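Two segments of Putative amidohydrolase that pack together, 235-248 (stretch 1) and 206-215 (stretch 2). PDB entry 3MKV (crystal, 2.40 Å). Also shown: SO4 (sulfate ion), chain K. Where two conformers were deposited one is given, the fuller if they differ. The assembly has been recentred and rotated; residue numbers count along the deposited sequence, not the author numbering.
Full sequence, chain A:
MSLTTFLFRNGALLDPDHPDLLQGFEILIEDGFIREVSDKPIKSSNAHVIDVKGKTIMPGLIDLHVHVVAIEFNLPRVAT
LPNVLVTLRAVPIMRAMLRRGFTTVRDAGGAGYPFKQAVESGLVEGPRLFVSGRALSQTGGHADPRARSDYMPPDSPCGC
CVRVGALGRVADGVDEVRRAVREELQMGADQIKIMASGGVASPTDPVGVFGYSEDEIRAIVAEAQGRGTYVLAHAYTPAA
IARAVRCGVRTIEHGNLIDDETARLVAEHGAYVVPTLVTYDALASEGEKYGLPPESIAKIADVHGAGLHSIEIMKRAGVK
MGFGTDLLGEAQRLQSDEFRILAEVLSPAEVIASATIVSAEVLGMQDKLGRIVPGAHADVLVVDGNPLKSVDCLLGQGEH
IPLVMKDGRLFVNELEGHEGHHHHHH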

# COMPACT_ATOMS: atom_id res chain seq x y z
N ALA A 235 -25.77 25.85 -1.79
CA ALA A 235 -26.79 25.57 -0.75
C ALA A 235 -28.17 26.03 -1.20
O ALA A 235 -28.33 27.15 -1.69
CB ALA A 235 -26.41 26.26 0.56
N TYR A 236 -29.18 25.18 -1.04
CA TYR A 236 -30.54 25.51 -1.48
C TYR A 236 -31.53 25.92 -0.38
O TYR A 236 -32.22 26.93 -0.51
CB TYR A 236 -31.13 24.35 -2.29
CG TYR A 236 -30.58 24.23 -3.69
CD1 TYR A 236 -30.60 25.30 -4.57
CD2 TYR A 236 -30.06 23.02 -4.15
CE1 TYR A 236 -30.11 25.19 -5.85
CE2 TYR A 236 -29.56 22.90 -5.44
CZ TYR A 236 -29.58 23.99 -6.28
OH TYR A 236 -29.09 23.88 -7.57
N THR A 237 -31.60 25.14 0.70
CA THR A 237 -32.63 25.33 1.74
C THR A 237 -32.24 26.26 2.89
O THR A 237 -31.06 26.45 3.18
CB THR A 237 -33.05 24.00 2.38
OG1 THR A 237 -31.94 23.43 3.08
CG2 THR A 237 -33.54 23.01 1.32
N PRO A 238 -33.24 26.85 3.54
CA PRO A 238 -32.95 27.73 4.67
C PRO A 238 -31.98 27.10 5.67
O PRO A 238 -30.98 27.70 6.03
CB PRO A 238 -34.33 27.96 5.30
CG PRO A 238 -35.31 27.80 4.14
CD PRO A 238 -34.69 26.72 3.27
N ALA A 239 -32.28 25.89 6.12
CA ALA A 239 -31.42 25.19 7.08
C ALA A 239 -29.96 25.13 6.60
O ALA A 239 -29.04 25.42 7.36
CB ALA A 239 -31.96 23.80 7.34
N ALA A 240 -29.76 24.74 5.34
CA ALA A 240 -28.43 24.60 4.77
C ALA A 240 -27.75 25.95 4.51
O ALA A 240 -26.57 26.14 4.79
CB ALA A 240 -28.49 23.78 3.49
N ILE A 241 -28.52 26.90 4.00
CA ILE A 241 -28.02 28.25 3.85
C ILE A 241 -27.60 28.85 5.20
O ILE A 241 -26.51 29.40 5.33
CB ILE A 241 -29.08 29.14 3.23
CG1 ILE A 241 -29.41 28.65 1.81
CG2 ILE A 241 -28.62 30.59 3.26
CD1 ILE A 241 -30.59 29.35 1.16
N ALA A 242 -28.47 28.71 6.19
CA ALA A 242 -28.23 29.30 7.51
C ALA A 242 -26.96 28.78 8.20
O ALA A 242 -26.19 29.56 8.76
CB ALA A 242 -29.46 29.09 8.41
N ARG A 243 -26.75 27.46 8.17
CA ARG A 243 -25.61 26.87 8.89
C ARG A 243 -24.29 27.26 8.24
O ARG A 243 -23.30 27.54 8.92
CB ARG A 243 -25.75 25.35 9.00
CG ARG A 243 -26.07 24.67 7.68
CD ARG A 243 -26.56 23.24 7.89
NE ARG A 243 -25.65 22.46 8.73
CZ ARG A 243 -24.67 21.68 8.26
NH1 ARG A 243 -24.46 21.56 6.95
NH2 ARG A 243 -23.91 21.02 9.12
N ALA A 244 -24.30 27.27 6.91
CA ALA A 244 -23.16 27.69 6.12
C ALA A 244 -22.73 29.09 6.50
O ALA A 244 -21.55 29.36 6.72
CB ALA A 244 -23.50 27.62 4.63
N VAL A 245 -23.69 29.99 6.59
CA VAL A 245 -23.39 31.37 6.95
C VAL A 245 -22.88 31.53 8.38
O VAL A 245 -22.01 32.36 8.65
CB VAL A 245 -24.58 32.30 6.67
CG1 VAL A 245 -24.40 33.62 7.38
CG2 VAL A 245 -24.72 32.51 5.18
N ARG A 246 -23.43 30.75 9.31
CA ARG A 246 -23.00 30.80 10.71
C ARG A 246 -21.61 30.22 10.85
O ARG A 246 -20.92 30.47 11.83
CB ARG A 246 -23.96 30.01 11.60
CG ARG A 246 -25.26 30.70 11.91
CD ARG A 246 -26.10 29.88 12.89
NE ARG A 246 -27.01 28.95 12.22
CZ ARG A 246 -26.84 27.64 12.15
NH1 ARG A 246 -27.74 26.89 11.51
NH2 ARG A 246 -25.78 27.06 12.70
N CYS A 247 -21.21 29.42 9.87
CA CYS A 247 -19.89 28.79 9.90
C CYS A 247 -18.84 29.67 9.23
O CYS A 247 -17.65 29.39 9.32
CB CYS A 247 -19.93 27.41 9.25
SG CYS A 247 -20.83 26.18 10.23
N GLY A 248 -19.28 30.73 8.57
CA GLY A 248 -18.37 31.76 8.08
C GLY A 248 -18.28 31.89 6.57
O GLY A 248 -17.49 32.69 6.06
S SO4 K . -27.11 21.76 -9.39
O1 SO4 K . -27.86 22.64 -10.29
O2 SO4 K . -27.87 21.57 -8.16
O3 SO4 K . -26.92 20.46 -10.04
O4 SO4 K . -25.82 22.37 -9.08
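Stretch 2 (206-215) PVGVFGYSED

What forms the apolar centre of the contact? It is the ring of Phe 210, set with chi1 in m against the first turns of the helix that begins at Pro 238. The CA-to-CB bond of Phe 210 points toward stretch 1, and the ring meets three residues there. The CB of Ala 239 lies at the ring edge, 3.6 Å from CZ of Phe 210, while the CB of Ala 240 comes within 4.2 Å of CD1 of Phe 210. One face is covered by Arg 243: its CD atom stands 3.6 Å from the centroid of the Phe 210 ring and only 11° off the ring normal, a CH-pi contact. The guanidinium follows: NE of Arg 243 is 3.5 Å from CD2 of Phe 210, an atom that lies over one face of the guanidinium, so the arginine passes from the ring face at CD out across its rim. The ring also comes close to the helix backbone, with N of Ala 240 3.9 Å from CE1 of Phe 210.

How does the backbone of stretch 2 run past the helix? It is mostly extended or irregular chain, and it follows stretch 1 in the same direction: CA of Gly 208 is 6.3 Å from CA of Thr 237, CA of Phe 210 is 5.9 Å from CA of Ala 240, and CA of Glu 214 is 6.4 Å from CA of Cys 247. A type I turn from Pro 206 to Val 209 brings the chain to the start of the helix, and stretch 2 enters a helix of its own at Glu 214.

What does the turn touch at the start of the helix? CG1 of Val 207 packs 3.9 Å from CD2 of Tyr 236, and CA of Gly 208 lies 4.1 Å from CG2 of Thr 237. Thr 237 is also the N-cap: its OG1 accepts a weak hydrogen bond from N of Ala 240 at 3.4 Å. The far end of Tyr 236 turns to another partner, its OH donating to O2 of the sulfate ion at 2.7 Å.

What holds the polar edge together? Arg 243, with chi1 in p, carries its guanidinium to the backbone of stretch 2, where both NH1 and NH2 of Arg 243 donate to O of Tyr 212, each at 3.0 Å. One carbonyl thus receives a forked pair of bonds near the guanidinium plane. Beyond it, Glu 214 reaches back: its OE1 forms a salt bridge with NH2 of Arg 246 at 3.6 Å. A water joins the same carboxylate to Arg 243, donating to OE1 of Glu 214 and accepting from NE of Arg 243, at 2.7 Å in each case. Nearby, SG of Cys 247 rests 3.7 Å from CB of Glu 214.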

# COMPACT_ATOMS: atom_id res chain seq x y z
N PRO A 206 -29.93 14.06 -2.79
CA PRO A 206 -31.16 14.84 -2.94
C PRO A 206 -30.94 16.31 -2.58
O PRO A 206 -30.00 16.64 -1.85
CB PRO A 206 -32.12 14.18 -1.95
CG PRO A 206 -31.23 13.64 -0.87
CD PRO A 206 -29.84 13.46 -1.45
N VAL A 207 -31.81 17.17 -3.08
CA VAL A 207 -31.67 18.63 -2.96
C VAL A 207 -31.55 19.19 -1.54
O VAL A 207 -30.88 20.20 -1.33
CB VAL A 207 -32.83 19.36 -3.69
CG1 VAL A 207 -33.07 20.73 -3.08
CG2 VAL A 207 -32.55 19.47 -5.18
N GLY A 208 -32.18 18.54 -0.57
CA GLY A 208 -32.29 19.11 0.77
C GLY A 208 -31.32 18.62 1.85
O GLY A 208 -31.30 19.16 2.96
N VAL A 209 -30.54 17.60 1.53
CA VAL A 209 -29.55 17.07 2.47
C VAL A 209 -28.47 18.11 2.77
O VAL A 209 -28.16 18.94 1.91
CB VAL A 209 -28.86 15.81 1.91
CG1 VAL A 209 -28.00 16.18 0.69
CG2 VAL A 209 -28.01 15.12 2.99
N PHE A 210 -27.91 18.07 3.97
CA PHE A 210 -26.81 18.95 4.34
C PHE A 210 -25.50 18.47 3.73
O PHE A 210 -25.27 17.27 3.58
CB PHE A 210 -26.62 18.99 5.86
CG PHE A 210 -27.73 19.69 6.60
CD1 PHE A 210 -28.74 20.35 5.92
CD2 PHE A 210 -27.73 19.73 8.00
CE1 PHE A 210 -29.75 21.00 6.60
CE2 PHE A 210 -28.73 20.39 8.69
CZ PHE A 210 -29.75 21.03 7.99
N GLY A 211 -24.64 19.41 3.38
CA GLY A 211 -23.29 19.07 2.97
C GLY A 211 -22.30 19.44 4.06
O GLY A 211 -22.16 20.62 4.40
N TYR A 212 -21.63 18.45 4.63
CA TYR A 212 -20.60 18.68 5.64
C TYR A 212 -21.17 18.96 7.03
O TYR A 212 -22.28 19.47 7.17
CB TYR A 212 -19.65 19.82 5.22
CG TYR A 212 -18.58 19.38 4.24
CD1 TYR A 212 -18.37 20.06 3.04
CD2 TYR A 212 -17.81 18.26 4.49
CE1 TYR A 212 -17.41 19.66 2.14
CE2 TYR A 212 -16.84 17.85 3.60
CZ TYR A 212 -16.64 18.54 2.42
OH TYR A 212 -15.67 18.09 1.55
N SER A 213 -20.38 18.63 8.04
CA SER A 213 -20.63 19.05 9.40
C SER A 213 -20.15 20.49 9.58
O SER A 213 -19.36 20.98 8.77
CB SER A 213 -19.86 18.16 10.37
OG SER A 213 -18.45 18.35 10.23
N GLU A 214 -20.60 21.14 10.64
CA GLU A 214 -20.17 22.50 10.97
C GLU A 214 -18.68 22.59 11.34
O GLU A 214 -18.05 23.63 11.15
CB GLU A 214 -21.03 23.04 12.10
CG GLU A 214 -22.51 23.07 11.73
CD GLU A 214 -23.34 23.85 12.72
OE1 GLU A 214 -24.58 23.71 12.70
OE2 GLU A 214 -22.74 24.61 13.52
N ASP A 215 -18.14 21.50 11.87
CA ASP A 215 -16.72 21.40 12.15
C ASP A 215 -15.89 21.43 10.87
O ASP A 215 -14.82 22.05 10.84
CB ASP A 215 -16.43 20.09 12.89
CG ASP A 215 -16.75 20.16 14.37
OD1 ASP A 215 -16.42 21.19 15.01
OD2 ASP A 215 -17.32 19.19 14.90
O HOH W 1 -25.87 21.79 11.31